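N-acetylglucosamine-6-phosphate deacetylase (Thermotoga maritima, PDB 1O12) probably removes the acetyl group from N-acetylglucosamine 6-phosphate, using one bound divalent metal ion per subunit. Local coordinates at residues 19-24 against 320-325. Numbering follows the deposited sequence.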
ATOM      1  N   LEU A  19     -28.553 -12.227  15.309  1.00 34.69           N
ATOM      2  CA  LEU A  19     -27.307 -11.517  15.465  1.00 33.89           C
ATOM      3  C   LEU A  19     -27.484 -10.294  14.565  1.00 33.15           C
ATOM      4  O   LEU A  19     -27.262 -10.374  13.368  1.00 33.22           O
ATOM      5  CB  LEU A  19     -26.147 -12.353  14.949  1.00 33.02           C
ATOM      6  CG  LEU A  19     -24.807 -11.984  15.576  1.00 34.25           C
ATOM      7  CD1 LEU A  19     -23.681 -12.713  14.798  1.00 34.85           C
ATOM      8  CD2 LEU A  19     -24.594 -10.496  15.556  1.00 31.64           C
ATOM      9  N   ILE A  20     -27.915  -9.179  15.149  1.00 33.58           N
ATOM     10  CA  ILE A  20     -28.127  -7.931  14.414  1.00 32.61           C
ATOM     11  C   ILE A  20     -26.783  -7.284  14.052  1.00 32.05           C
ATOM     12  O   ILE A  20     -25.906  -7.134  14.905  1.00 31.10           O
ATOM     13  CB  ILE A  20     -28.907  -6.928  15.264  1.00 32.89           C
ATOM     14  CG1 ILE A  20     -30.228  -7.555  15.698  1.00 35.13           C
ATOM     15  CG2 ILE A  20     -29.112  -5.608  14.485  1.00 32.23           C
ATOM     16  CD1 ILE A  20     -30.866  -6.822  16.910  1.00 34.36           C
ATOM     17  N   VAL A  21     -26.634  -6.872  12.804  1.00 29.31           N
ATOM     18  CA  VAL A  21     -25.389  -6.273  12.404  1.00 29.22           C
ATOM     19  C   VAL A  21     -25.583  -4.935  11.750  1.00 30.67           C
ATOM     20  O   VAL A  21     -26.119  -4.856  10.654  1.00 31.60           O
ATOM     21  CB  VAL A  21     -24.634  -7.171  11.417  1.00 29.37           C
ATOM     22  CG1 VAL A  21     -23.285  -6.607  11.148  1.00 28.17           C
ATOM     23  CG2 VAL A  21     -24.551  -8.600  11.948  1.00 29.02           C
ATOM     24  N   ASP A  22     -25.149  -3.886  12.439  1.00 31.54           N
ATOM     25  CA  ASP A  22     -25.213  -2.523  11.937  1.00 33.73           C
ATOM     26  C   ASP A  22     -23.755  -2.025  11.769  1.00 35.66           C
ATOM     27  O   ASP A  22     -22.903  -2.236  12.636  1.00 36.91           O
ATOM     28  CB  ASP A  22     -25.984  -1.621  12.920  1.00 33.23           C
ATOM     29  CG  ASP A  22     -26.196  -0.211  12.383  1.00 34.07           C
ATOM     30  OD1 ASP A  22     -27.005  -0.039  11.458  1.00 32.63           O
ATOM     31  OD2 ASP A  22     -25.538   0.726  12.875  1.00 35.57           O
ATOM     32  N   PRO A  23     -23.459  -1.355  10.654  1.00 36.80           N
ATOM     33  CA  PRO A  23     -22.134  -0.819  10.335  1.00 38.21           C
ATOM     34  C   PRO A  23     -21.643   0.164  11.375  1.00 39.92           C
ATOM     35  O   PRO A  23     -20.445   0.362  11.526  1.00 40.97           O
ATOM     36  CB  PRO A  23     -22.348  -0.081   9.025  1.00 39.72           C
ATOM     37  CG  PRO A  23     -23.638  -0.634   8.491  1.00 41.43           C
ATOM     38  CD  PRO A  23     -24.461  -0.869   9.702  1.00 39.18           C
ATOM     39  N   ILE A  24     -22.568   0.805  12.075  1.00 40.62           N
ATOM     40  CA  ILE A  24     -22.178   1.817  13.043  1.00 41.38           C
ATOM     41  C   ILE A  24     -22.340   1.428  14.501  1.00 41.00           C
ATOM     42  O   ILE A  24     -21.471   1.686  15.318  1.00 39.87           O
ATOM     43  CB  ILE A  24     -22.951   3.131  12.769  1.00 42.65           C
ATOM     44  CG1 ILE A  24     -22.472   3.735  11.446  1.00 42.98           C
ATOM     45  CG2 ILE A  24     -22.721   4.135  13.889  1.00 41.31           C
ATOM     46  CD1 ILE A  24     -23.278   4.940  11.028  1.00 43.26           C
ATOM     47  N   CYS A 320     -12.120 -10.306   8.715  1.00 32.45           N
ATOM     48  CA  CYS A 320     -12.786  -9.142   9.319  1.00 32.69           C
ATOM     49  C   CYS A 320     -14.051  -9.554  10.068  1.00 32.16           C
ATOM     50  O   CYS A 320     -14.495 -10.699   9.993  1.00 35.00           O
ATOM     51  CB  CYS A 320     -13.171  -8.128   8.246  1.00 34.67           C
ATOM     52  SG  CYS A 320     -14.519  -8.766   7.209  1.00 34.51           S
ATOM     53  N   SER A 321     -14.647  -8.619  10.788  1.00 32.26           N
ATOM     54  CA  SER A 321     -15.861  -8.907  11.549  1.00 32.90           C
ATOM     55  C   SER A 321     -17.094  -8.739  10.659  1.00 32.91           C
ATOM     56  O   SER A 321     -16.998  -8.147   9.583  1.00 31.31           O
ATOM     57  CB  SER A 321     -15.978  -7.948  12.714  1.00 33.40           C
ATOM     58  OG  SER A 321     -16.221  -6.633  12.234  1.00 36.86           O
ATOM     59  N   ILE A 322     -18.243  -9.253  11.118  1.00 32.83           N
ATOM     60  CA  ILE A 322     -19.476  -9.122  10.362  1.00 32.10           C
ATOM     61  C   ILE A 322     -19.884  -7.667  10.336  1.00 30.70           C
ATOM     62  O   ILE A 322     -20.573  -7.246   9.446  1.00 32.15           O
ATOM     63  CB  ILE A 322     -20.600  -9.958  10.934  1.00 33.10           C
ATOM     64  CG1 ILE A 322     -20.144 -11.414  11.027  1.00 34.18           C
ATOM     65  CG2 ILE A 322     -21.805  -9.904   9.989  1.00 34.05           C
ATOM     66  CD1 ILE A 322     -21.296 -12.430  11.178  1.00 38.12           C
ATOM     67  N   THR A 323     -19.444  -6.895  11.314  1.00 30.33           N
ATOM     68  CA  THR A 323     -19.726  -5.464  11.303  1.00 30.94           C
ATOM     69  C   THR A 323     -18.973  -4.779  10.150  1.00 32.36           C
ATOM     70  O   THR A 323     -19.486  -3.860   9.531  1.00 34.04           O
ATOM     71  CB  THR A 323     -19.285  -4.776  12.597  1.00 30.31           C
ATOM     72  OG1 THR A 323     -20.184  -5.116  13.661  1.00 29.03           O
ATOM     73  CG2 THR A 323     -19.258  -3.290  12.397  1.00 27.48           C
ATOM     74  N   GLU A 324     -17.754  -5.216   9.866  1.00 31.07           N
ATOM     75  CA  GLU A 324     -16.988  -4.622   8.786  1.00 32.12           C
ATOM     76  C   GLU A 324     -17.497  -5.050   7.416  1.00 32.96           C
ATOM     77  O   GLU A 324     -17.378  -4.290   6.440  1.00 33.53           O
ATOM     78  CB  GLU A 324     -15.517  -5.016   8.895  1.00 34.18           C
ATOM     79  CG  GLU A 324     -14.764  -4.379  10.049  1.00 33.91           C
ATOM     80  CD  GLU A 324     -13.490  -5.138  10.311  1.00 35.94           C
ATOM     81  OE1 GLU A 324     -13.612  -6.307  10.723  1.00 36.95           O
ATOM     82  OE2 GLU A 324     -12.380  -4.597  10.089  1.00 34.21           O
ATOM     83  N   LEU A 325     -18.033  -6.272   7.354  1.00 32.76           N
ATOM     84  CA  LEU A 325     -18.579  -6.830   6.133  1.00 32.84           C
ATOM     85  C   LEU A 325     -19.825  -6.062   5.742  1.00 32.54           C
ATOM     86  O   LEU A 325     -20.166  -6.008   4.567  1.00 32.79           O
ATOM     87  CB  LEU A 325     -18.962  -8.288   6.312  1.00 35.44           C
ATOM     88  CG  LEU A 325     -17.947  -9.374   5.977  1.00 37.35           C
ATOM     89  CD1 LEU A 325     -18.618 -10.740   6.230  1.00 37.77           C
ATOM     90  CD2 LEU A 325     -17.480  -9.243   4.538  1.00 34.65           C
TER
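Val21 on strand 18-22 presses on the first turn of helix 322-336. It crosses the side chain of Ile322 at about a right angle, with CG2 of Val21 3.6 Å from CG2 of Ile322. CG1 of Val21 lies anti to the backbone N (chi1 -173°). CG1 of Val21 reaches the helix backbone, 3.3 Å from O of Ile322, and lies 3.7 Å from CA of Thr323. This buried centre is the tight part.

The flanks are looser. CD1 of Leu19 and CD1 of Ile322 are 4.3 Å apart, and Leu19 is partly exposed. At the other flank the methyl CG2 of Thr323 lies 3.8 Å from O of Asp22 and is also near O of Pro23. Thr323 is partly exposed too. No hydrogen bond joins the two segments, so the contact is essentially van der Waals.

Polar groups hold each segment in shape. Ser321 is the N-cap and forms a capping box with Glu324: OG accepts from N of Glu324, and OE1 accepts from N of Ser321. Asp22 closes an Asx turn, OD2 of Asp22 accepting from N of Ile24 at 3.1 Å from above the carboxylate plane. Its OD1 forms a salt bridge with Arg344. OG1 of Thr323 is hydrogen-bonded to OE2 of Glu27 on strand 26-35.

The contact lies away from the metal site. It joins the small beta domain, built from strands of both chain ends, to helix 322-336 of the TIM-barrel part, as in other NagA-family enzymes. Strand 18-22 runs between antiparallel strand 26-35 and parallel strand 52-59, while Leu325 packs the helix against helix 307-318.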